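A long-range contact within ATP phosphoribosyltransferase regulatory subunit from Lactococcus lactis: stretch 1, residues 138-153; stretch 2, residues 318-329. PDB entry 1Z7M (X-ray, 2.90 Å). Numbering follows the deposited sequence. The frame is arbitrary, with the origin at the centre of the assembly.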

# COMPACT_ATOMS: atom_id res chain seq x y z
N THR B 138 -5.33 17.78 9.19
CA THR B 138 -4.96 17.01 8.01
C THR B 138 -6.29 16.79 7.25
O THR B 138 -6.30 16.59 6.03
CB THR B 138 -4.25 15.68 8.41
OG1 THR B 138 -5.09 14.56 8.10
CG2 THR B 138 -3.91 15.68 9.91
N GLU B 139 -7.39 16.85 8.00
CA GLU B 139 -8.73 16.71 7.43
C GLU B 139 -9.28 18.14 7.25
O GLU B 139 -9.53 18.87 8.22
CB GLU B 139 -9.62 15.91 8.37
CG GLU B 139 -10.21 14.66 7.75
CD GLU B 139 -10.63 13.65 8.81
OE1 GLU B 139 -9.73 13.13 9.51
OE2 GLU B 139 -11.85 13.38 8.94
N ASN B 140 -9.45 18.53 6.00
CA ASN B 140 -9.89 19.87 5.63
C ASN B 140 -11.19 19.90 4.89
O ASN B 140 -11.27 19.42 3.76
CB ASN B 140 -8.84 20.51 4.75
CG ASN B 140 -7.49 20.55 5.41
OD1 ASN B 140 -6.48 20.26 4.78
ND2 ASN B 140 -7.47 20.94 6.67
N TYR B 141 -12.19 20.49 5.53
CA TYR B 141 -13.53 20.62 4.96
C TYR B 141 -13.61 21.91 4.16
O TYR B 141 -13.33 22.99 4.68
CB TYR B 141 -14.56 20.67 6.07
CG TYR B 141 -15.94 20.24 5.63
CD1 TYR B 141 -16.36 18.93 5.81
CD2 TYR B 141 -16.82 21.14 5.03
CE1 TYR B 141 -17.64 18.53 5.42
CE2 TYR B 141 -18.10 20.74 4.63
CZ TYR B 141 -18.50 19.44 4.83
OH TYR B 141 -19.74 19.02 4.44
N GLN B 142 -14.00 21.81 2.91
CA GLN B 142 -14.10 22.99 2.11
C GLN B 142 -15.47 23.03 1.47
O GLN B 142 -16.15 22.00 1.40
CB GLN B 142 -13.05 22.99 1.03
CG GLN B 142 -11.71 22.54 1.50
CD GLN B 142 -10.68 22.55 0.38
OE1 GLN B 142 -10.94 22.08 -0.72
NE2 GLN B 142 -9.51 23.09 0.67
N ILE B 143 -15.86 24.23 1.03
CA ILE B 143 -17.11 24.46 0.30
C ILE B 143 -16.72 25.42 -0.83
O ILE B 143 -16.12 26.45 -0.58
CB ILE B 143 -18.22 25.12 1.15
CG1 ILE B 143 -18.54 24.28 2.38
CG2 ILE B 143 -19.47 25.21 0.34
CD1 ILE B 143 -19.65 24.83 3.23
N GLY B 144 -17.04 25.08 -2.07
CA GLY B 144 -16.66 25.96 -3.14
C GLY B 144 -17.49 25.74 -4.38
O GLY B 144 -18.31 24.84 -4.44
N ILE B 145 -17.26 26.58 -5.39
CA ILE B 145 -17.97 26.51 -6.66
C ILE B 145 -17.01 26.72 -7.83
O ILE B 145 -15.94 27.31 -7.66
CB ILE B 145 -19.08 27.59 -6.76
CG1 ILE B 145 -18.46 28.96 -6.51
CG2 ILE B 145 -20.19 27.30 -5.77
CD1 ILE B 145 -19.41 30.09 -6.77
N GLU B 146 -17.39 26.23 -9.00
CA GLU B 146 -16.57 26.36 -10.20
C GLU B 146 -17.46 26.83 -11.34
O GLU B 146 -18.58 26.34 -11.51
CB GLU B 146 -15.96 25.02 -10.59
CG GLU B 146 -15.12 24.37 -9.53
CD GLU B 146 -13.84 25.14 -9.23
OE1 GLU B 146 -13.17 25.53 -10.20
OE2 GLU B 146 -13.51 25.35 -8.03
N LEU B 147 -16.98 27.78 -12.13
CA LEU B 147 -17.76 28.28 -13.24
C LEU B 147 -17.02 27.91 -14.52
O LEU B 147 -15.87 28.30 -14.71
CB LEU B 147 -17.91 29.79 -13.12
CG LEU B 147 -19.33 30.29 -13.36
CD1 LEU B 147 -19.34 31.80 -13.30
CD2 LEU B 147 -19.83 29.81 -14.71
N PHE B 148 -17.66 27.15 -15.40
CA PHE B 148 -17.02 26.73 -16.66
C PHE B 148 -17.86 27.07 -17.88
O PHE B 148 -19.08 26.88 -17.87
CB PHE B 148 -16.80 25.22 -16.68
CG PHE B 148 -15.92 24.71 -15.59
CD1 PHE B 148 -16.29 23.58 -14.86
CD2 PHE B 148 -14.71 25.32 -15.30
CE1 PHE B 148 -15.47 23.07 -13.87
CE2 PHE B 148 -13.88 24.81 -14.31
CZ PHE B 148 -14.26 23.68 -13.59
N GLY B 149 -17.21 27.55 -18.94
CA GLY B 149 -17.93 27.86 -20.17
C GLY B 149 -18.44 29.27 -20.36
O GLY B 149 -18.21 29.88 -21.41
N GLU B 150 -19.15 29.79 -19.36
CA GLU B 150 -19.71 31.13 -19.43
C GLU B 150 -18.68 32.11 -19.95
O GLU B 150 -17.47 31.85 -19.90
CB GLU B 150 -20.18 31.56 -18.04
CG GLU B 150 -21.05 32.81 -18.00
CD GLU B 150 -22.42 32.58 -18.61
OE1 GLU B 150 -23.17 31.73 -18.08
OE2 GLU B 150 -22.75 33.27 -19.62
N SER B 151 -19.15 33.25 -20.45
CA SER B 151 -18.28 34.30 -20.99
C SER B 151 -17.37 34.90 -19.93
O SER B 151 -17.70 34.91 -18.75
CB SER B 151 -19.13 35.40 -21.64
OG SER B 151 -20.09 35.90 -20.72
N ALA B 152 -16.24 35.44 -20.37
CA ALA B 152 -15.25 36.04 -19.47
C ALA B 152 -15.76 37.07 -18.45
O ALA B 152 -15.74 36.82 -17.25
CB ALA B 152 -14.13 36.66 -20.31
N ASP B 153 -16.19 38.22 -18.95
CA ASP B 153 -16.68 39.31 -18.10
C ASP B 153 -17.79 38.90 -17.17
O ASP B 153 -17.77 39.23 -15.98
CB ASP B 153 -17.17 40.47 -18.98
CG ASP B 153 -16.12 40.94 -19.98
OD1 ASP B 153 -15.29 41.81 -19.62
OD2 ASP B 153 -16.11 40.41 -21.12
N ALA B 318 -11.30 27.49 -22.39
CA ALA B 318 -12.59 28.00 -21.92
C ALA B 318 -12.38 28.76 -20.57
O ALA B 318 -11.51 28.36 -19.80
CB ALA B 318 -13.60 26.85 -21.76
N PHE B 319 -13.14 29.84 -20.32
CA PHE B 319 -13.08 30.55 -19.05
C PHE B 319 -13.53 29.66 -17.88
O PHE B 319 -14.69 29.24 -17.80
CB PHE B 319 -13.93 31.82 -19.11
CG PHE B 319 -13.49 32.79 -20.17
N ALA B 320 -12.58 29.40 -17.02
CA ALA B 320 -12.74 28.60 -15.81
C ALA B 320 -12.39 29.43 -14.58
O ALA B 320 -11.28 29.96 -14.45
CB ALA B 320 -11.90 27.34 -15.88
N ILE B 321 -13.33 29.55 -13.67
CA ILE B 321 -13.09 30.34 -12.47
C ILE B 321 -13.93 29.79 -11.32
O ILE B 321 -14.96 29.16 -11.54
CB ILE B 321 -13.41 31.86 -12.74
CG1 ILE B 321 -13.23 32.68 -11.47
CG2 ILE B 321 -14.83 32.03 -13.29
CD1 ILE B 321 -13.34 34.17 -11.71
N GLY B 322 -13.47 30.02 -10.10
CA GLY B 322 -14.20 29.54 -8.95
C GLY B 322 -13.51 29.97 -7.68
O GLY B 322 -12.54 30.72 -7.71
N PHE B 323 -14.02 29.51 -6.56
CA PHE B 323 -13.40 29.82 -5.28
C PHE B 323 -13.69 28.70 -4.30
O PHE B 323 -14.49 27.81 -4.57
CB PHE B 323 -13.87 31.20 -4.76
CG PHE B 323 -15.32 31.27 -4.37
CD1 PHE B 323 -15.77 30.69 -3.20
CD2 PHE B 323 -16.23 31.95 -5.17
CE1 PHE B 323 -17.11 30.80 -2.82
CE2 PHE B 323 -17.57 32.07 -4.81
CZ PHE B 323 -18.01 31.49 -3.63
N CYS B 324 -13.01 28.75 -3.16
CA CYS B 324 -13.15 27.71 -2.16
C CYS B 324 -13.16 28.25 -0.75
O CYS B 324 -12.40 29.16 -0.42
CB CYS B 324 -12.00 26.73 -2.33
SG CYS B 324 -11.68 25.74 -0.89
N CYS B 325 -14.03 27.68 0.08
CA CYS B 325 -14.18 28.10 1.48
C CYS B 325 -13.47 27.15 2.43
O CYS B 325 -13.69 25.95 2.40
CB CYS B 325 -15.66 28.19 1.87
SG CYS B 325 -16.59 29.37 0.89
N HIS B 326 -12.63 27.73 3.28
CA HIS B 326 -11.88 26.96 4.23
C HIS B 326 -12.62 26.96 5.55
O HIS B 326 -12.30 27.71 6.46
CB HIS B 326 -10.49 27.57 4.35
CG HIS B 326 -9.79 27.68 3.03
ND1 HIS B 326 -9.27 28.87 2.56
CD2 HIS B 326 -9.59 26.77 2.05
CE1 HIS B 326 -8.80 28.69 1.34
NE2 HIS B 326 -8.98 27.43 1.01
N MET B 327 -13.61 26.07 5.63
CA MET B 327 -14.48 25.91 6.79
C MET B 327 -13.78 25.67 8.12
O MET B 327 -14.28 26.05 9.16
CB MET B 327 -15.46 24.77 6.53
CG MET B 327 -16.18 24.84 5.19
SD MET B 327 -17.18 26.34 4.90
CE MET B 327 -18.00 26.60 6.50
N ASP B 328 -12.62 25.02 8.10
CA ASP B 328 -11.92 24.78 9.34
C ASP B 328 -11.46 26.12 9.88
O ASP B 328 -11.58 26.40 11.07
CB ASP B 328 -10.72 23.87 9.12
CG ASP B 328 -11.12 22.48 8.62
OD1 ASP B 328 -11.77 21.72 9.39
OD2 ASP B 328 -10.80 22.17 7.45
N THR B 329 -10.93 26.94 8.98
CA THR B 329 -10.47 28.25 9.36
C THR B 329 -11.66 29.12 9.77
O THR B 329 -11.57 29.90 10.72
CB THR B 329 -9.70 28.91 8.21
OG1 THR B 329 -8.59 28.06 7.84
CG2 THR B 329 -9.17 30.28 8.62

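Two antiparallel strands, 139-148 and 320-326, are joined chiefly through their backbones. Three reciprocal pairs of hydrogen bonds form the ladder. Ile-143 N donates to Cys-325 O (3.1 Å) and Cys-325 N to Ile-143 O (2.5 Å); Ile-145 N and Phe-323 O lie 3.1 Å apart, as do Phe-323 N and Ile-145 O; Leu-147 N reaches Ile-321 O at 2.5 Å and Ile-321 N reaches Leu-147 O at 3.0 Å. Beyond the last strand pair, Gly-149 N bonds to Phe-319 O (3.2 Å). At the other end the second stretch turns into a helix, and a side chain takes over: the carboxylate of Asp-328 accepts a hydrogen bond at OD2 from Tyr-141 N (2.9 Å), while Met-327 N makes a weak one to Tyr-141 O (3.2 Å).

Glycines occupy two of the non-hydrogen-bonded positions, where the strands draw close. The CA atoms of Gly-144 and Cys-324 are 4.0 Å apart, and those of Glu-146 and Gly-322 4.2 Å. A CB on Gly-144 would strike Phe-323 O; one on Gly-322 would strike Ile-145 O and Glu-146 CD.

Side chains of the hydrogen-bonded pairs share one buried, mostly apolar face. Ile-145 lays CG1 over the face of the Phe-323 ring, 3.9 Å from its centroid, and its CD1 approaches Phe-323 CE2 at 3.3 Å. Leu-147 CB packs against Ile-321 CG2 (3.8 Å). The flexible thioether of Met-327 brings SD to 3.3 Å from Ile-143 CD1, and its CG meets the edge of the Tyr-141 ring.

The opposite face is more mixed. Gln-142 CD lies 3.6 Å from Cys-324 SG, and the small Ala-320 places CB 3.5 Å from Phe-148 CD2, at the ring edge. Outside the ladder, Phe-319 CG contacts Ala-152 CB at 3.9 Å. Together the stretches bury 926 Å².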